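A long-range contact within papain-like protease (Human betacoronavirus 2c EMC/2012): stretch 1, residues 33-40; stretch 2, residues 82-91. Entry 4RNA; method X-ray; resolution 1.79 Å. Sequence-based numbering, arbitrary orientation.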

# COMPACT_ATOMS: atom_id res chain seq x y z
N GLY A 33 21.44 -13.17 7.24
CA GLY A 33 20.53 -12.05 6.93
C GLY A 33 19.53 -11.97 8.04
O GLY A 33 19.80 -12.55 9.11
N CYS A 34 18.41 -11.30 7.79
CA CYS A 34 17.33 -11.12 8.77
C CYS A 34 16.56 -12.44 8.83
O CYS A 34 16.04 -12.91 7.82
CB CYS A 34 16.37 -10.02 8.33
SG CYS A 34 15.02 -9.85 9.53
N VAL A 35 16.50 -13.02 10.02
CA VAL A 35 15.91 -14.38 10.14
C VAL A 35 14.95 -14.45 11.31
O VAL A 35 15.20 -13.89 12.40
CB VAL A 35 16.99 -15.50 10.33
CG1 VAL A 35 17.71 -15.83 9.04
CG2 VAL A 35 17.96 -15.09 11.41
N PHE A 36 13.86 -15.18 11.09
CA PHE A 36 12.87 -15.35 12.19
C PHE A 36 12.87 -16.82 12.57
O PHE A 36 12.99 -17.71 11.70
CB PHE A 36 11.46 -14.98 11.71
CG PHE A 36 11.20 -13.50 11.67
CD1 PHE A 36 11.91 -12.71 10.82
CD2 PHE A 36 10.32 -12.91 12.61
CE1 PHE A 36 11.70 -11.32 10.78
CE2 PHE A 36 10.08 -11.53 12.59
CZ PHE A 36 10.79 -10.74 11.68
N PHE A 37 12.62 -17.07 13.85
CA PHE A 37 12.44 -18.43 14.35
C PHE A 37 11.31 -18.42 15.36
O PHE A 37 11.33 -17.64 16.34
CB PHE A 37 13.71 -18.94 15.02
CG PHE A 37 13.55 -20.30 15.66
CD1 PHE A 37 13.60 -21.47 14.89
CD2 PHE A 37 13.36 -20.42 17.05
CE1 PHE A 37 13.46 -22.73 15.48
CE2 PHE A 37 13.20 -21.68 17.64
CZ PHE A 37 13.26 -22.83 16.86
N ASN A 38 10.33 -19.27 15.11
CA ASN A 38 9.18 -19.39 15.97
C ASN A 38 8.59 -18.03 16.26
O ASN A 38 8.20 -17.72 17.37
CB ASN A 38 9.56 -20.13 17.26
CG ASN A 38 8.37 -20.81 17.90
OD1 ASN A 38 7.62 -21.52 17.23
ND2 ASN A 38 8.17 -20.57 19.20
N GLY A 39 8.50 -17.19 15.24
CA GLY A 39 7.85 -15.90 15.40
C GLY A 39 8.71 -14.74 15.89
O GLY A 39 8.23 -13.63 15.90
N ALA A 40 9.97 -14.95 16.28
CA ALA A 40 10.81 -13.85 16.71
C ALA A 40 11.92 -13.62 15.72
O ALA A 40 12.44 -14.58 15.17
CB ALA A 40 11.42 -14.17 18.06
N LEU A 82 8.44 -9.49 3.59
CA LEU A 82 8.57 -10.64 4.54
C LEU A 82 8.74 -10.15 5.94
O LEU A 82 8.11 -10.75 6.85
CB LEU A 82 9.74 -11.55 4.27
CG LEU A 82 9.50 -12.40 3.02
CD1 LEU A 82 10.72 -13.19 2.42
CD2 LEU A 82 8.26 -13.30 3.20
N HIS A 83 9.63 -9.17 6.11
CA HIS A 83 9.81 -8.69 7.53
C HIS A 83 8.49 -8.26 8.07
O HIS A 83 8.19 -8.42 9.32
CB HIS A 83 10.83 -7.55 7.66
CG HIS A 83 11.10 -7.20 9.15
ND1 HIS A 83 10.43 -6.21 9.80
CD2 HIS A 83 11.95 -7.79 10.10
CE1 HIS A 83 10.83 -6.16 11.11
NE2 HIS A 83 11.76 -7.13 11.29
N ARG A 84 7.77 -7.49 7.29
CA ARG A 84 6.44 -6.99 7.81
C ARG A 84 5.41 -8.09 8.09
O ARG A 84 4.80 -8.13 9.12
CB ARG A 84 5.86 -5.87 6.93
CG ARG A 84 6.73 -4.59 6.93
CD ARG A 84 6.17 -3.46 6.01
NE ARG A 84 6.02 -3.89 4.58
CZ ARG A 84 4.87 -4.20 4.00
NH1 ARG A 84 3.72 -4.25 4.68
NH2 ARG A 84 4.89 -4.58 2.70
N PHE A 85 5.27 -9.04 7.17
CA PHE A 85 4.38 -10.16 7.36
C PHE A 85 4.77 -11.01 8.59
O PHE A 85 3.91 -11.34 9.43
CB PHE A 85 4.35 -11.03 6.03
CG PHE A 85 3.63 -12.34 6.22
CD1 PHE A 85 2.33 -12.34 6.74
CD2 PHE A 85 4.23 -13.55 5.87
CE1 PHE A 85 1.66 -13.53 6.94
CE2 PHE A 85 3.55 -14.76 6.04
CZ PHE A 85 2.25 -14.74 6.57
N TYR A 86 6.09 -11.25 8.79
CA TYR A 86 6.44 -12.15 9.83
C TYR A 86 6.19 -11.41 11.11
O TYR A 86 5.66 -12.05 11.99
CB TYR A 86 7.93 -12.57 9.86
CG TYR A 86 8.42 -13.41 8.65
CD1 TYR A 86 7.53 -14.21 7.92
CD2 TYR A 86 9.77 -13.43 8.32
CE1 TYR A 86 7.99 -14.96 6.83
CE2 TYR A 86 10.23 -14.20 7.22
CZ TYR A 86 9.32 -14.95 6.51
OH TYR A 86 9.84 -15.66 5.41
N SER A 87 6.48 -10.09 11.18
CA SER A 87 6.21 -9.33 12.46
C SER A 87 4.70 -9.22 12.73
O SER A 87 4.29 -9.23 13.91
CB SER A 87 6.75 -7.87 12.43
OG SER A 87 8.11 -7.84 12.02
N LEU A 88 3.90 -8.94 11.68
CA LEU A 88 2.42 -8.87 11.82
C LEU A 88 1.86 -10.17 12.35
O LEU A 88 1.03 -10.14 13.26
CB LEU A 88 1.71 -8.54 10.50
CG LEU A 88 1.91 -7.05 10.22
CD1 LEU A 88 1.77 -6.77 8.74
CD2 LEU A 88 1.04 -6.14 11.07
N LYS A 89 2.27 -11.29 11.73
CA LYS A 89 1.84 -12.64 12.19
C LYS A 89 2.07 -12.85 13.72
O LYS A 89 1.11 -13.16 14.51
CB LYS A 89 2.45 -13.69 11.24
CG LYS A 89 1.97 -15.09 11.47
CD LYS A 89 2.57 -16.02 10.46
CE LYS A 89 2.61 -17.35 11.14
NZ LYS A 89 2.58 -18.39 10.08
N ALA A 90 3.29 -12.55 14.16
CA ALA A 90 3.60 -12.55 15.60
C ALA A 90 2.62 -11.66 16.39
O ALA A 90 2.05 -12.10 17.38
CB ALA A 90 5.05 -12.12 15.84
N ALA A 91 2.43 -10.41 15.97
CA ALA A 91 1.53 -9.50 16.68
C ALA A 91 0.04 -9.92 16.60
O ALA A 91 -0.65 -9.92 17.60
CB ALA A 91 1.70 -8.07 16.18

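A short strand, residues 35-37, lies along a helix that runs through residues 82-91, the two segments heading in nearly the same direction, with 22° between their axes and a closest approach of 10.0 Å. That spacing leaves room for a layer of side chains, and no hydrogen bond crosses it; the 269 Å² buried between the stretches comes from van der Waals and aromatic contact. The backbones converge toward their C-terminal ends: the CA atoms of Cys-34 and His-83 are 8.0 Å apart, those of Gly-39 and Ala-90 only 5.4 Å.

Phe-36 is the centre of the contact, with 96 Å² covered by the helix. Alternation along the strand turns its CA-to-CB bond toward the helix and that of Val-35 away, and the m rotamer at chi1 (-79°) accompanies a ring that reaches residues one helical turn apart. Tyr-86, whose CA-to-CB bond also points toward the strand, covers one face of this ring. Its CB sits 3.6 Å from the centroid of the Phe-36 ring, 11° off the normal, so the CB methylene lies nearly over the centre of the ring, a CH-pi contact with its face. The tyrosine ring then presents its edge to the same face, bringing Tyr-86 CD2 to 3.4 Å from Phe-36 CD1, with the planes at 64°; this arrangement sets the slightly positive ring hydrogens against the electron-rich face. Tyr-86 OH takes no part here and is hydrogen-bonded elsewhere in the structure.

His-83, one turn earlier, lies at the edge of the Phe-36 ring, near its plane. Its CA-to-CB bond points sideways, but the t rotamer at chi1 carries the imidazole nearer the strand, where His-83 CD2 lies 3.5 Å from Phe-36 CZ. The two rings meet obliquely, centroids 5.4 Å apart. The same imidazole carbon also touches Cys-34: SG of Cys-34 is 3.7 Å from CD2 of His-83 and lies at the edge of the imidazole, so the sulfur meets the ring's periphery rather than its pi face. Ser-87 adds a lighter contact, its OG 4.0 Å from Phe-36 CZ; that hydroxyl donates a hydrogen bond to the helix backbone, Ser-87 OG to His-83 O, at 2.8 Å.

Beyond the strand, a type I' turn from Phe-37 to Ala-40 brings Gly-39 beside the helix. The turn is closed by paired backbone hydrogen bonds, Phe-37 N to Ala-40 O (2.8 Å) and Ala-40 N to Phe-37 O (3.0 Å). Gly-39 O rests 3.5 Å from Ala-90 CB, a van der Waals contact at the point where the CA atoms come to 5.4 Å.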